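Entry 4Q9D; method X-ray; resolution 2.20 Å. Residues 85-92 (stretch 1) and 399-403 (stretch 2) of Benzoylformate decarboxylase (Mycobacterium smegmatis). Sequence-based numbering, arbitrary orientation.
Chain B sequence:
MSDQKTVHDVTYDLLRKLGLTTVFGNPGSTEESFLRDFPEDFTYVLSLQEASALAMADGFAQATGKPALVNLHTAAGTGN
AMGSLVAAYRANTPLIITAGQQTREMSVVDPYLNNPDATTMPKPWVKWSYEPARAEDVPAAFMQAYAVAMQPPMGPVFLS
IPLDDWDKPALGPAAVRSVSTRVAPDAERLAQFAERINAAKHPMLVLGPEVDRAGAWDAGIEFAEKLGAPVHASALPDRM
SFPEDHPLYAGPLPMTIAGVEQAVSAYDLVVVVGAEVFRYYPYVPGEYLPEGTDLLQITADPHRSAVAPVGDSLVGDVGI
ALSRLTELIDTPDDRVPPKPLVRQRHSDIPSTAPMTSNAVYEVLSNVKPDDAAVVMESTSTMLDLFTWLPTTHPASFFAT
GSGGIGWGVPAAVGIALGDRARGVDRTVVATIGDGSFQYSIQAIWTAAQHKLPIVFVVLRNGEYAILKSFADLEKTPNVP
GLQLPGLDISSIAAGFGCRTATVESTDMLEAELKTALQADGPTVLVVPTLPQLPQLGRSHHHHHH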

# COMPACT_ATOMS: atom_id res chain seq x y z
N LEU B 85 -13.40 -4.94 11.14
CA LEU B 85 -12.21 -4.13 11.38
C LEU B 85 -12.49 -2.61 11.12
O LEU B 85 -12.13 -1.75 11.92
CB LEU B 85 -11.02 -4.65 10.53
CG LEU B 85 -9.76 -3.80 10.68
CD1 LEU B 85 -9.25 -3.78 12.14
CD2 LEU B 85 -8.65 -4.28 9.68
N VAL B 86 -13.15 -2.29 10.02
CA VAL B 86 -13.52 -0.90 9.72
C VAL B 86 -14.31 -0.30 10.88
O VAL B 86 -14.00 0.78 11.36
CB VAL B 86 -14.38 -0.82 8.43
CG1 VAL B 86 -14.82 0.66 8.11
CG2 VAL B 86 -13.62 -1.41 7.27
N ALA B 87 -15.31 -1.04 11.36
CA ALA B 87 -16.10 -0.59 12.51
C ALA B 87 -15.25 -0.31 13.76
O ALA B 87 -15.43 0.70 14.43
CB ALA B 87 -17.22 -1.61 12.83
N ALA B 88 -14.34 -1.23 14.09
CA ALA B 88 -13.46 -1.06 15.25
C ALA B 88 -12.55 0.16 15.05
O ALA B 88 -12.27 0.92 15.98
CB ALA B 88 -12.61 -2.35 15.48
N TYR B 89 -12.05 0.31 13.84
CA TYR B 89 -11.17 1.41 13.54
C TYR B 89 -11.95 2.75 13.68
O TYR B 89 -11.46 3.71 14.31
CB TYR B 89 -10.61 1.27 12.12
CG TYR B 89 -9.64 2.39 11.79
CD1 TYR B 89 -8.28 2.21 11.96
CD2 TYR B 89 -10.09 3.62 11.30
CE1 TYR B 89 -7.37 3.21 11.64
CE2 TYR B 89 -9.19 4.64 10.99
CZ TYR B 89 -7.83 4.44 11.17
OH TYR B 89 -6.93 5.43 10.86
N ARG B 90 -13.16 2.82 13.12
CA ARG B 90 -13.99 4.05 13.26
C ARG B 90 -14.39 4.34 14.72
O ARG B 90 -14.54 5.49 15.10
CB ARG B 90 -15.25 3.96 12.39
CG ARG B 90 -15.00 3.91 10.87
CD ARG B 90 -14.35 5.16 10.36
NE ARG B 90 -14.60 5.37 8.92
CZ ARG B 90 -14.08 6.38 8.22
NH1 ARG B 90 -13.27 7.26 8.79
NH2 ARG B 90 -14.35 6.49 6.93
N ALA B 91 -14.56 3.30 15.54
CA ALA B 91 -14.87 3.47 16.97
C ALA B 91 -13.66 3.79 17.86
O ALA B 91 -13.80 3.94 19.09
CB ALA B 91 -15.58 2.20 17.53
N ASN B 92 -12.47 3.86 17.26
CA ASN B 92 -11.24 4.00 18.07
C ASN B 92 -11.10 2.92 19.17
O ASN B 92 -10.76 3.19 20.32
CB ASN B 92 -11.15 5.41 18.67
CG ASN B 92 -11.18 6.50 17.60
OD1 ASN B 92 -12.08 7.34 17.58
ND2 ASN B 92 -10.22 6.48 16.71
N ALA B 399 -23.68 1.32 19.16
CA ALA B 399 -24.02 0.97 17.79
C ALA B 399 -22.74 0.92 16.94
O ALA B 399 -21.68 1.42 17.36
CB ALA B 399 -25.00 1.97 17.19
N THR B 400 -22.86 0.32 15.76
CA THR B 400 -21.74 0.17 14.83
C THR B 400 -20.91 1.44 14.70
O THR B 400 -21.47 2.53 14.48
CB THR B 400 -22.22 -0.25 13.44
OG1 THR B 400 -21.11 -0.15 12.54
CG2 THR B 400 -23.39 0.66 12.95
N GLY B 401 -19.59 1.29 14.84
CA GLY B 401 -18.65 2.40 14.68
C GLY B 401 -18.68 2.97 13.27
O GLY B 401 -18.50 4.18 13.06
N SER B 402 -18.91 2.10 12.28
CA SER B 402 -18.76 2.52 10.90
C SER B 402 -20.10 2.79 10.18
O SER B 402 -20.11 3.41 9.11
CB SER B 402 -18.04 1.44 10.11
OG SER B 402 -18.81 0.25 10.13
N GLY B 403 -21.21 2.30 10.73
CA GLY B 403 -22.45 2.27 9.97
C GLY B 403 -22.66 0.92 9.28
O GLY B 403 -23.76 0.60 8.83
O HOH W 1 -17.36 -0.28 16.28

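Residues 399-403, which lie more than 300 positions further along the chain, pack as an irregular segment against the last turns of the helix that contains residues 85-90. The contact is small, burying 210 Å² summed over both sides, and no direct hydrogen bond crosses it; the contact consists of van der Waals packing and one weakly bound bridging water.

Ala399 stands clear of the helix, and the contact begins at Thr400. Its CA-to-CB bond points sideways, and its approach to the helix is loose, with Thr400 OG1 4.2 Å from CB of Ala87. The hydroxyl also serves its own segment. Thr400 OG1 accepts a hydrogen bond from Ser402 N (3.2 Å) and a weak one from Gly403 N (3.0 Å), so that the backbone curls around the threonine side chain just where it meets the helix.

Gly401 makes the most intimate backbone approach. Gly401 CA sits 3.6 Å from Ala87 O and 4.2 Å from Ala91 CB, while Gly401 O lies 3.3 Å from Arg90 CB. The absence of a side chain is what permits this fit: a CB in ideal geometry would point toward the helix and fall 2.3 Å from Ala87 O, a clash, and 3.0 Å from Ala91 CB, which is tight. Ala87 O already accepts the helical hydrogen bond from Ala91 N (3.0 Å), yet it also receives a weak one from a water, at 2.8 Å from the water oxygen. The same water accepts a weak hydrogen bond from Gly401 N, 3.1 Å from its oxygen, and thereby links the two backbones.

Ser402 has the largest area covered by the helix, slightly more than Gly401, and its CA-to-CB bond points toward it. Here the backbones come close, with the CA atoms of Ser402 and Ala87 4.4 Å apart. With chi1 in the p rotamer, Ser402 OG lies 3.6 Å from Ala87 CB, a contact between a hydroxyl oxygen and a methyl group. Ser402 CB packs against Val86 CG1 at 3.9 Å and Arg90 CG at 4.0 Å. Arg90 thus contributes the aliphatic base of its side chain, whereas its end leads away and its guanidinium is hydrogen-bonded elsewhere in the structure.

Gly403 leaves the contact. Its positive phi of 94° suits glycine for a local reason, since at these backbone angles a CB would be jammed against the carbonyl O of Ser402.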